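Local atomic coordinates of 455aa long hypothetical phospho-sugar mutase (Sulfolobus tokodaii, PDB entry 2F7L), a protein that interconverts the 6-phosphates and 1-phosphates of glucosamine and galactosamine, a magnesium-dependent step in the synthesis of UDP-N-acetylglucosamine and UDP-N-acetylgalactosamine. Residues Asp112-Arg118 with Val310-His314; Met73-Leu79 with Val151-Tyr155; Lys279-Val285 with Asn299-Thr305. Residues are numbered along the deposited sequence.

Contact 1: Asp112-Arg118 with Val310-His314; sequences DGIEIRR and VDIAH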
loop_
_atom_site.group_PDB
_atom_site.type_symbol
_atom_site.label_atom_id
_atom_site.label_comp_id
_atom_site.label_asym_id
_atom_site.label_seq_id
_atom_site.Cartn_x
_atom_site.Cartn_y
_atom_site.Cartn_z
ATOM N N ASP A 112 -7.337 4.736 -15.350
ATOM C CA ASP A 112 -5.963 4.241 -15.448
ATOM C C ASP A 112 -5.556 3.090 -14.510
ATOM O O ASP A 112 -4.452 2.571 -14.619
ATOM C CB ASP A 112 -4.982 5.429 -15.299
ATOM C CG ASP A 112 -5.198 6.246 -14.004
ATOM O OD1 ASP A 112 -4.550 7.320 -13.859
ATOM O OD2 ASP A 112 -6.000 5.819 -13.131
ATOM N N GLY A 113 -6.438 2.690 -13.597
ATOM C CA GLY A 113 -6.119 1.596 -12.698
ATOM C C GLY A 113 -5.613 2.065 -11.351
ATOM O O GLY A 113 -5.419 1.275 -10.432
ATOM N N ILE A 114 -5.398 3.364 -11.234
ATOM C CA ILE A 114 -4.927 3.944 -9.995
ATOM C C ILE A 114 -6.131 4.584 -9.298
ATOM O O ILE A 114 -7.136 4.856 -9.923
ATOM C CB ILE A 114 -3.877 5.024 -10.298
ATOM C CG1 ILE A 114 -2.934 4.504 -11.379
ATOM C CG2 ILE A 114 -3.098 5.394 -9.035
ATOM C CD1 ILE A 114 -1.892 5.500 -11.824
ATOM N N GLU A 115 -6.046 4.806 -7.999
ATOM C CA GLU A 115 -7.143 5.468 -7.301
ATOM C C GLU A 115 -7.257 6.884 -7.877
ATOM O O GLU A 115 -6.281 7.452 -8.376
ATOM C CB GLU A 115 -6.835 5.533 -5.817
ATOM C CG GLU A 115 -5.463 4.989 -5.513
ATOM C CD GLU A 115 -5.495 3.574 -4.970
ATOM O OE1 GLU A 115 -4.417 2.926 -4.956
ATOM O OE2 GLU A 115 -6.587 3.127 -4.540
ATOM N N ILE A 116 -8.452 7.455 -7.812
ATOM C CA ILE A 116 -8.674 8.791 -8.354
ATOM C C ILE A 116 -7.797 9.846 -7.698
ATOM O O ILE A 116 -7.492 9.755 -6.510
ATOM C CB ILE A 116 -10.177 9.211 -8.231
ATOM C CG1 ILE A 116 -10.649 9.047 -6.781
ATOM C CG2 ILE A 116 -11.038 8.364 -9.181
ATOM C CD1 ILE A 116 -12.029 9.596 -6.484
ATOM N N ARG A 117 -7.381 10.824 -8.497
ATOM C CA ARG A 117 -6.566 11.929 -8.021
ATOM C C ARG A 117 -7.401 12.730 -7.030
ATOM O O ARG A 117 -8.625 12.608 -7.009
ATOM C CB ARG A 117 -6.159 12.818 -9.188
ATOM C CG ARG A 117 -5.047 12.248 -10.047
ATOM C CD ARG A 117 -4.979 12.937 -11.401
ATOM N NE ARG A 117 -3.842 12.466 -12.182
ATOM C CZ ARG A 117 -2.570 12.676 -11.841
ATOM N NH1 ARG A 117 -2.289 13.347 -10.731
ATOM N NH2 ARG A 117 -1.578 12.231 -12.612
ATOM N N ARG A 118 -6.749 13.561 -6.219
ATOM C CA ARG A 118 -7.466 14.344 -5.207
ATOM C C ARG A 118 -8.468 15.358 -5.758
ATOM O O ARG A 118 -9.562 15.526 -5.218
ATOM C CB ARG A 118 -6.469 15.017 -4.269
ATOM C CG ARG A 118 -5.461 14.027 -3.674
ATOM C CD ARG A 118 -6.110 12.673 -3.268
ATOM N NE ARG A 118 -5.173 11.779 -2.563
ATOM C CZ ARG A 118 -4.107 11.198 -3.122
ATOM N NH1 ARG A 118 -3.833 11.406 -4.409
ATOM N NH2 ARG A 118 -3.298 10.427 -2.390
ATOM N N VAL A 310 -1.333 6.396 -3.078
ATOM C CA VAL A 310 -2.015 6.846 -4.285
ATOM C C VAL A 310 -1.114 7.874 -4.983
ATOM O O VAL A 310 -0.806 7.746 -6.172
ATOM C CB VAL A 310 -3.382 7.518 -3.960
ATOM C CG1 VAL A 310 -4.109 7.863 -5.247
ATOM C CG2 VAL A 310 -4.230 6.610 -3.074
ATOM N N ASP A 311 -0.692 8.889 -4.227
ATOM C CA ASP A 311 0.170 9.939 -4.751
ATOM C C ASP A 311 1.407 9.344 -5.404
ATOM O O ASP A 311 1.776 9.719 -6.513
ATOM C CB ASP A 311 0.582 10.875 -3.620
ATOM C CG ASP A 311 -0.484 11.917 -3.295
ATOM O OD1 ASP A 311 -0.603 12.287 -2.092
ATOM O OD2 ASP A 311 -1.180 12.371 -4.243
ATOM N N ILE A 312 2.057 8.424 -4.708
ATOM C CA ILE A 312 3.248 7.778 -5.229
ATOM C C ILE A 312 2.939 7.123 -6.570
ATOM O O ILE A 312 3.655 7.327 -7.549
ATOM C CB ILE A 312 3.767 6.697 -4.244
ATOM C CG1 ILE A 312 4.327 7.375 -2.993
ATOM C CG2 ILE A 312 4.792 5.775 -4.927
ATOM C CD1 ILE A 312 4.788 6.395 -1.933
ATOM N N ALA A 313 1.874 6.329 -6.612
ATOM C CA ALA A 313 1.502 5.643 -7.843
ATOM C C ALA A 313 1.503 6.654 -8.973
ATOM O O ALA A 313 2.073 6.403 -10.028
ATOM C CB ALA A 313 0.130 4.977 -7.698
ATOM N N HIS A 314 0.890 7.809 -8.745
ATOM C CA HIS A 314 0.862 8.854 -9.767
ATOM C C HIS A 314 2.263 9.435 -10.065
ATOM O O HIS A 314 2.649 9.565 -11.220
ATOM C CB HIS A 314 -0.112 9.961 -9.353
ATOM C CG HIS A 314 -1.555 9.598 -9.548
ATOM N ND1 HIS A 314 -2.085 9.278 -10.780
ATOM C CD2 HIS A 314 -2.585 9.529 -8.669
ATOM C CE1 HIS A 314 -3.377 9.030 -10.653
ATOM N NE2 HIS A 314 -3.707 9.178 -9.383
#
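A salt bridge between R118 NH1 and D311 OD2, 2.8 Å long, ties the first turn of helix 118-130 to helix 309-318; arginine suits the place because its long arm spans the gap. H314 supplies the second polar link, its NE2 donating to the backbone O of E115 at 3.3 Å. Within the loop, D112 OD2 accepts from I114 N at 3.2 Å, an Asx turn through G113, whose positive phi favours glycine. The guanidinium of R117 lies flat on the H314 imidazole, centres 3.9 Å apart and planes at 24°, and R117 NH2 also forms a salt bridge with D318. Domain I of the phosphohexose mutase fold thus meets domain III here, the loop after strand 103-109 lying against a helix. Packing completes the imidazole's surroundings: I114 CG2 makes a CH-pi contact with one face, 4.0 Å from the centroid, and R117 CG does so on the opposite face at 3.8 Å. A flat, polar-edged ring suits this slot. The small A313 lets the loop come close, its CB 3.5 Å from I114 CG2. V310 packs against the R118 side chain, R118 NH2 lying 3.3 Å from V310 CB.

Contact 2: Met73-Leu79 with Val151-Tyr155; sequences MAPTPAL and VISTY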
loop_
_atom_site.group_PDB
_atom_site.type_symbol
_atom_site.label_atom_id
_atom_site.label_comp_id
_atom_site.label_asym_id
_atom_site.label_seq_id
_atom_site.Cartn_x
_atom_site.Cartn_y
_atom_site.Cartn_z
ATOM N N MET A 73 -14.735 -11.006 -4.537
ATOM C CA MET A 73 -13.618 -10.728 -3.634
ATOM C C MET A 73 -12.234 -10.834 -4.277
ATOM O O MET A 73 -11.926 -11.830 -4.932
ATOM C CB MET A 73 -13.644 -11.672 -2.440
ATOM C CG MET A 73 -14.808 -11.499 -1.523
ATOM S SD MET A 73 -14.580 -12.543 -0.063
ATOM C CE MET A 73 -15.465 -14.056 -0.684
ATOM N N ALA A 74 -11.387 -9.830 -4.069
ATOM C CA ALA A 74 -10.058 -9.896 -4.645
ATOM C C ALA A 74 -9.128 -8.856 -4.077
ATOM O O ALA A 74 -9.565 -7.921 -3.431
ATOM C CB ALA A 74 -10.147 -9.717 -6.160
ATOM N N PRO A 75 -7.818 -9.046 -4.250
ATOM C CA PRO A 75 -6.896 -8.035 -3.739
ATOM C C PRO A 75 -7.209 -6.746 -4.532
ATOM O O PRO A 75 -7.703 -6.814 -5.673
ATOM C CB PRO A 75 -5.528 -8.620 -4.102
ATOM C CG PRO A 75 -5.733 -10.045 -3.916
ATOM C CD PRO A 75 -7.105 -10.311 -4.511
ATOM N N THR A 76 -6.943 -5.582 -3.937
ATOM C CA THR A 76 -7.196 -4.316 -4.638
ATOM C C THR A 76 -6.320 -4.203 -5.889
ATOM O O THR A 76 -6.808 -3.793 -6.941
ATOM C CB THR A 76 -6.996 -3.096 -3.699
ATOM O OG1 THR A 76 -7.992 -3.140 -2.673
ATOM C CG2 THR A 76 -7.147 -1.794 -4.452
ATOM N N PRO A 77 -5.027 -4.573 -5.793
ATOM C CA PRO A 77 -4.152 -4.502 -6.969
ATOM C C PRO A 77 -4.809 -5.318 -8.105
ATOM O O PRO A 77 -4.713 -4.945 -9.288
ATOM C CB PRO A 77 -2.859 -5.186 -6.506
ATOM C CG PRO A 77 -2.894 -5.140 -5.044
ATOM C CD PRO A 77 -4.349 -5.256 -4.677
ATOM N N ALA A 78 -5.448 -6.432 -7.733
ATOM C CA ALA A 78 -6.135 -7.306 -8.682
ATOM C C ALA A 78 -7.329 -6.616 -9.354
ATOM O O ALA A 78 -7.469 -6.651 -10.582
ATOM C CB ALA A 78 -6.609 -8.563 -7.979
ATOM N N LEU A 79 -8.203 -6.014 -8.543
ATOM C CA LEU A 79 -9.368 -5.303 -9.054
ATOM C C LEU A 79 -8.866 -4.161 -9.936
ATOM O O LEU A 79 -9.329 -3.964 -11.048
ATOM C CB LEU A 79 -10.177 -4.721 -7.893
ATOM C CG LEU A 79 -11.408 -5.383 -7.263
ATOM C CD1 LEU A 79 -11.780 -6.605 -8.039
ATOM C CD2 LEU A 79 -11.141 -5.705 -5.787
ATOM N N VAL A 151 -11.026 -11.285 -13.106
ATOM C CA VAL A 151 -10.121 -10.545 -12.237
ATOM C C VAL A 151 -8.945 -11.314 -11.581
ATOM O O VAL A 151 -7.786 -10.964 -11.817
ATOM C CB VAL A 151 -10.949 -9.698 -11.207
ATOM C CG1 VAL A 151 -12.343 -10.250 -11.115
ATOM C CG2 VAL A 151 -10.275 -9.657 -9.865
ATOM N N ILE A 152 -9.198 -12.348 -10.787
ATOM C CA ILE A 152 -8.074 -13.071 -10.192
ATOM C C ILE A 152 -7.224 -13.714 -11.307
ATOM O O ILE A 152 -6.024 -13.434 -11.428
ATOM C CB ILE A 152 -8.530 -14.208 -9.240
ATOM C CG1 ILE A 152 -9.414 -13.662 -8.111
ATOM C CG2 ILE A 152 -7.316 -14.898 -8.660
ATOM C CD1 ILE A 152 -8.699 -12.904 -7.069
ATOM N N SER A 153 -7.843 -14.570 -12.117
ATOM C CA SER A 153 -7.109 -15.235 -13.193
ATOM C C SER A 153 -6.313 -14.254 -14.030
ATOM O O SER A 153 -5.144 -14.517 -14.312
ATOM C CB SER A 153 -8.040 -16.035 -14.121
ATOM O OG SER A 153 -8.588 -15.230 -15.165
ATOM N N THR A 154 -6.921 -13.133 -14.426
ATOM C CA THR A 154 -6.220 -12.141 -15.241
ATOM C C THR A 154 -5.024 -11.568 -14.481
ATOM O O THR A 154 -3.957 -11.344 -15.049
ATOM C CB THR A 154 -7.148 -10.961 -15.632
ATOM O OG1 THR A 154 -8.294 -11.461 -16.319
ATOM C CG2 THR A 154 -6.444 -9.982 -16.532
ATOM N N TYR A 155 -5.215 -11.350 -13.187
ATOM C CA TYR A 155 -4.199 -10.786 -12.311
ATOM C C TYR A 155 -2.980 -11.685 -12.195
ATOM O O TYR A 155 -1.856 -11.252 -12.452
ATOM C CB TYR A 155 -4.826 -10.553 -10.936
ATOM C CG TYR A 155 -3.944 -9.969 -9.860
ATOM C CD1 TYR A 155 -3.427 -8.682 -9.970
ATOM C CD2 TYR A 155 -3.699 -10.683 -8.687
ATOM C CE1 TYR A 155 -2.688 -8.111 -8.926
ATOM C CE2 TYR A 155 -2.974 -10.144 -7.644
ATOM C CZ TYR A 155 -2.468 -8.850 -7.757
ATOM O OH TYR A 155 -1.774 -8.294 -6.684
#
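The aromatic ring of Y155 is the broad, flat surface of this contact, and A78 is the small bump that rests on it. A78 CB sits 3.6 Å from the ring centroid and 14° off its normal, a CH-pi contact over the face, and A78 CA comes to 3.3 Å from Y155 CD1. Alanine suits the position because a larger side chain would hold the ring off; as it is, the CA atoms of A78 and Y155 are only 5.4 Å apart. Farther along the ring P77 adds its rigid pyrrolidine, with P77 CB 3.8 Å from Y155 CE1.

One turn back on helix 151-160, V151 and I152 fill the hollow beside A74. The methyl A74 CB meets both V151 CG2, at 3.7 Å, and I152 CD1, at 3.6 Å. I152 CD1 also approaches P75 CD at 4.0 Å, and L79 CD1 reaches V151 CG2 at 3.9 Å, so the valine methyl lies among A74, A78 and L79. P75, at the N-cap, belongs to the bend between strand 67-73 and helix 76-86 in domain I; helix 151-160 belongs with domain II.

The interface is made of apolar side chains, and its cohesion comes from close packing and burial of hydrocarbon. Y155 OH turns to another partner, a weak hydrogen bond to D341. Apolar packing thus holds helix 151-160 against the start of helix 76-86 and the bend before it, while T76, on the side of the turn facing away from this contact, bonds D243 of the probable metal site.

Contact 3: Lys279-Val285 with Asn299-Thr305; sequences KKIVTAV and NIQVDWT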
loop_
_atom_site.group_PDB
_atom_site.type_symbol
_atom_site.label_atom_id
_atom_site.label_comp_id
_atom_site.label_asym_id
_atom_site.label_seq_id
_atom_site.Cartn_x
_atom_site.Cartn_y
_atom_site.Cartn_z
ATOM N N LYS A 279 17.085 4.823 -14.332
ATOM C CA LYS A 279 17.474 4.422 -12.979
ATOM C C LYS A 279 16.978 5.579 -12.112
ATOM O O LYS A 279 17.503 6.700 -12.165
ATOM C CB LYS A 279 18.999 4.284 -12.842
ATOM C CG LYS A 279 19.721 3.547 -13.980
ATOM C CD LYS A 279 19.333 2.082 -14.078
ATOM C CE LYS A 279 20.095 1.387 -15.199
ATOM N NZ LYS A 279 19.519 0.040 -15.453
ATOM N N LYS A 280 15.942 5.296 -11.333
ATOM C CA LYS A 280 15.332 6.299 -10.496
ATOM C C LYS A 280 14.041 5.729 -9.931
ATOM O O LYS A 280 13.223 5.176 -10.674
ATOM C CB LYS A 280 15.007 7.511 -11.341
ATOM C CG LYS A 280 14.262 8.594 -10.610
ATOM C CD LYS A 280 13.530 9.490 -11.592
ATOM C CE LYS A 280 14.176 9.442 -12.971
ATOM N NZ LYS A 280 15.667 9.593 -12.885
ATOM N N ILE A 281 13.860 5.885 -8.623
ATOM C CA ILE A 281 12.682 5.393 -7.947
ATOM C C ILE A 281 12.100 6.485 -7.056
ATOM O O ILE A 281 12.778 7.461 -6.749
ATOM C CB ILE A 281 13.033 4.134 -7.120
ATOM C CG1 ILE A 281 13.998 4.483 -5.981
ATOM C CG2 ILE A 281 13.671 3.079 -8.042
ATOM C CD1 ILE A 281 13.349 5.085 -4.772
ATOM N N VAL A 282 10.837 6.323 -6.662
ATOM C CA VAL A 282 10.130 7.279 -5.807
ATOM C C VAL A 282 9.868 6.611 -4.467
ATOM O O VAL A 282 9.657 5.408 -4.402
ATOM C CB VAL A 282 8.757 7.652 -6.415
ATOM C CG1 VAL A 282 8.008 8.622 -5.514
ATOM C CG2 VAL A 282 8.948 8.250 -7.786
ATOM N N THR A 283 9.906 7.376 -3.387
ATOM C CA THR A 283 9.587 6.822 -2.069
ATOM C C THR A 283 9.234 7.944 -1.099
ATOM O O THR A 283 9.606 9.103 -1.305
ATOM C CB THR A 283 10.726 5.963 -1.482
ATOM O OG1 THR A 283 10.159 5.019 -0.566
ATOM C CG2 THR A 283 11.732 6.821 -0.734
ATOM N N ALA A 284 8.493 7.610 -0.055
ATOM C CA ALA A 284 8.093 8.620 0.907
ATOM C C ALA A 284 9.155 8.871 1.977
ATOM O O ALA A 284 9.941 7.987 2.359
ATOM C CB ALA A 284 6.770 8.239 1.550
ATOM N N VAL A 285 9.157 10.109 2.450
ATOM C CA VAL A 285 10.083 10.564 3.475
ATOM C C VAL A 285 10.039 9.711 4.738
ATOM O O VAL A 285 10.837 9.906 5.641
ATOM C CB VAL A 285 9.795 12.038 3.825
ATOM C CG1 VAL A 285 10.291 12.947 2.694
ATOM C CG2 VAL A 285 8.293 12.235 4.039
ATOM N N ASN A 299 23.605 3.904 -9.351
ATOM C CA ASN A 299 23.200 5.101 -10.090
ATOM C C ASN A 299 21.710 5.379 -10.104
ATOM O O ASN A 299 21.218 6.211 -10.881
ATOM C CB ASN A 299 23.723 5.014 -11.518
ATOM C CG ASN A 299 25.226 4.912 -11.565
ATOM O OD1 ASN A 299 25.810 4.677 -12.618
ATOM N ND2 ASN A 299 25.868 5.093 -10.412
ATOM N N ILE A 300 21.001 4.683 -9.224
ATOM C CA ILE A 300 19.564 4.839 -9.105
ATOM C C ILE A 300 19.292 5.971 -8.123
ATOM O O ILE A 300 19.610 5.855 -6.943
ATOM C CB ILE A 300 18.929 3.544 -8.563
ATOM C CG1 ILE A 300 19.445 2.339 -9.358
ATOM C CG2 ILE A 300 17.421 3.635 -8.657
ATOM C CD1 ILE A 300 19.086 0.988 -8.770
ATOM N N GLN A 301 18.737 7.076 -8.608
ATOM C CA GLN A 301 18.421 8.188 -7.715
ATOM C C GLN A 301 17.140 7.828 -6.994
ATOM O O GLN A 301 16.316 7.084 -7.524
ATOM C CB GLN A 301 18.132 9.462 -8.483
ATOM C CG GLN A 301 19.111 9.790 -9.540
ATOM C CD GLN A 301 18.609 10.910 -10.424
ATOM O OE1 GLN A 301 19.289 11.314 -11.377
ATOM N NE2 GLN A 301 17.410 11.422 -10.119
ATOM N N VAL A 302 16.963 8.340 -5.784
ATOM C CA VAL A 302 15.725 8.080 -5.083
ATOM C C VAL A 302 15.044 9.442 -5.012
ATOM O O VAL A 302 15.633 10.413 -4.548
ATOM C CB VAL A 302 15.958 7.460 -3.662
ATOM C CG1 VAL A 302 17.269 6.698 -3.634
ATOM C CG2 VAL A 302 15.904 8.508 -2.592
ATOM N N ASP A 303 13.831 9.526 -5.546
ATOM C CA ASP A 303 13.084 10.769 -5.506
ATOM C C ASP A 303 12.186 10.764 -4.286
ATOM O O ASP A 303 11.195 10.051 -4.250
ATOM C CB ASP A 303 12.241 10.918 -6.766
ATOM C CG ASP A 303 13.047 11.410 -7.944
ATOM O OD1 ASP A 303 13.655 12.503 -7.832
ATOM O OD2 ASP A 303 13.070 10.710 -8.982
ATOM N N TRP A 304 12.529 11.550 -3.281
ATOM C CA TRP A 304 11.730 11.588 -2.063
ATOM C C TRP A 304 10.408 12.288 -2.300
ATOM O O TRP A 304 10.330 13.173 -3.136
ATOM C CB TRP A 304 12.504 12.288 -0.946
ATOM C CG TRP A 304 13.722 11.532 -0.544
ATOM C CD1 TRP A 304 15.009 11.781 -0.929
ATOM C CD2 TRP A 304 13.771 10.368 0.294
ATOM N NE1 TRP A 304 15.857 10.845 -0.383
ATOM C CE2 TRP A 304 15.124 9.966 0.371
ATOM C CE3 TRP A 304 12.806 9.629 0.988
ATOM C CZ2 TRP A 304 15.538 8.851 1.119
ATOM C CZ3 TRP A 304 13.215 8.519 1.734
ATOM C CH2 TRP A 304 14.570 8.143 1.795
ATOM N N THR A 305 9.371 11.898 -1.563
ATOM C CA THR A 305 8.065 12.514 -1.747
ATOM C C THR A 305 7.180 12.446 -0.500
ATOM O O THR A 305 7.587 11.911 0.521
ATOM C CB THR A 305 7.340 11.866 -2.972
ATOM O OG1 THR A 305 6.119 12.559 -3.235
ATOM C CG2 THR A 305 7.050 10.400 -2.730
HETATM O O HOH W 1 18.978 9.657 -13.153
#
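Backbone hydrogen bonds carry this pairing of parallel strands. I281 N donates to Q301 O (2.9 Å) and D303 N to I281 O (2.6 Å); T283 N reaches D303 O (3.1 Å), T305 N makes a weak bond to T283 O (2.8 Å), and V285 N bonds T305 O (3.1 Å). I281 and T283 each bond the residues flanking their partners, V302 and W304, as in parallel pairing. CA-H...O contacts fill in between, such as V282 CA to D303 O at 3.4 Å. The strand axes cross at -29°, the twist expected of such a sheet.

Apolar contacts follow the alternation of side chains. I281, T283, V302 and W304 share one face, where I281 CD1 packs on V302 CB at 3.7 Å and T283 CG2 meets W304 CZ3 at 3.3 Å; helix 290-296, the beta-alpha-beta connection, lies on this side. The beta-branched I281, T283 and V302 suit the extended backbone. On the other face lie V282 and D303; V282 CG1 also approaches T305 CG2 at 3.4 Å, near K315 of helix 309-318.

The polar K279, K280, N299 and Q301 collect at the start, where a water donates to Q301 OE1 at 2.4 Å and weakly to K279 O at 3.4 Å. Toward the other end T283 OG1 bonds F325 O of strand 323-326, on the other side of 280-284, and W304 forms a cation-pi pair with K410 of the C-terminal domain.

Because main-chain groups supply the directional bonds, the pairing depends little on sequence; side chains fit the sheet to its helices.

Contacts 1 and 2 join domain I to domains III and II respectively, whereas contact 3 lies within domain III. Both of the first two lie close to the probable magnesium site: by side chains, E115 of contact 1 is about 6 Å from D245, and P77 of contact 2 about 4 Å from it. Their centres are 17 Å apart, with nearest atoms about 5 Å apart, and their segments alternate along the chain. Contact 3 is away from the annotated sites, yet strand 301-305 is followed directly by helix 309-318, and I312 CG1 touches T305 CG2 at 4.1 Å, linking the edge of the domain III sheet to contact 1. Contacts 2 and 3 are 28 Å apart between centres.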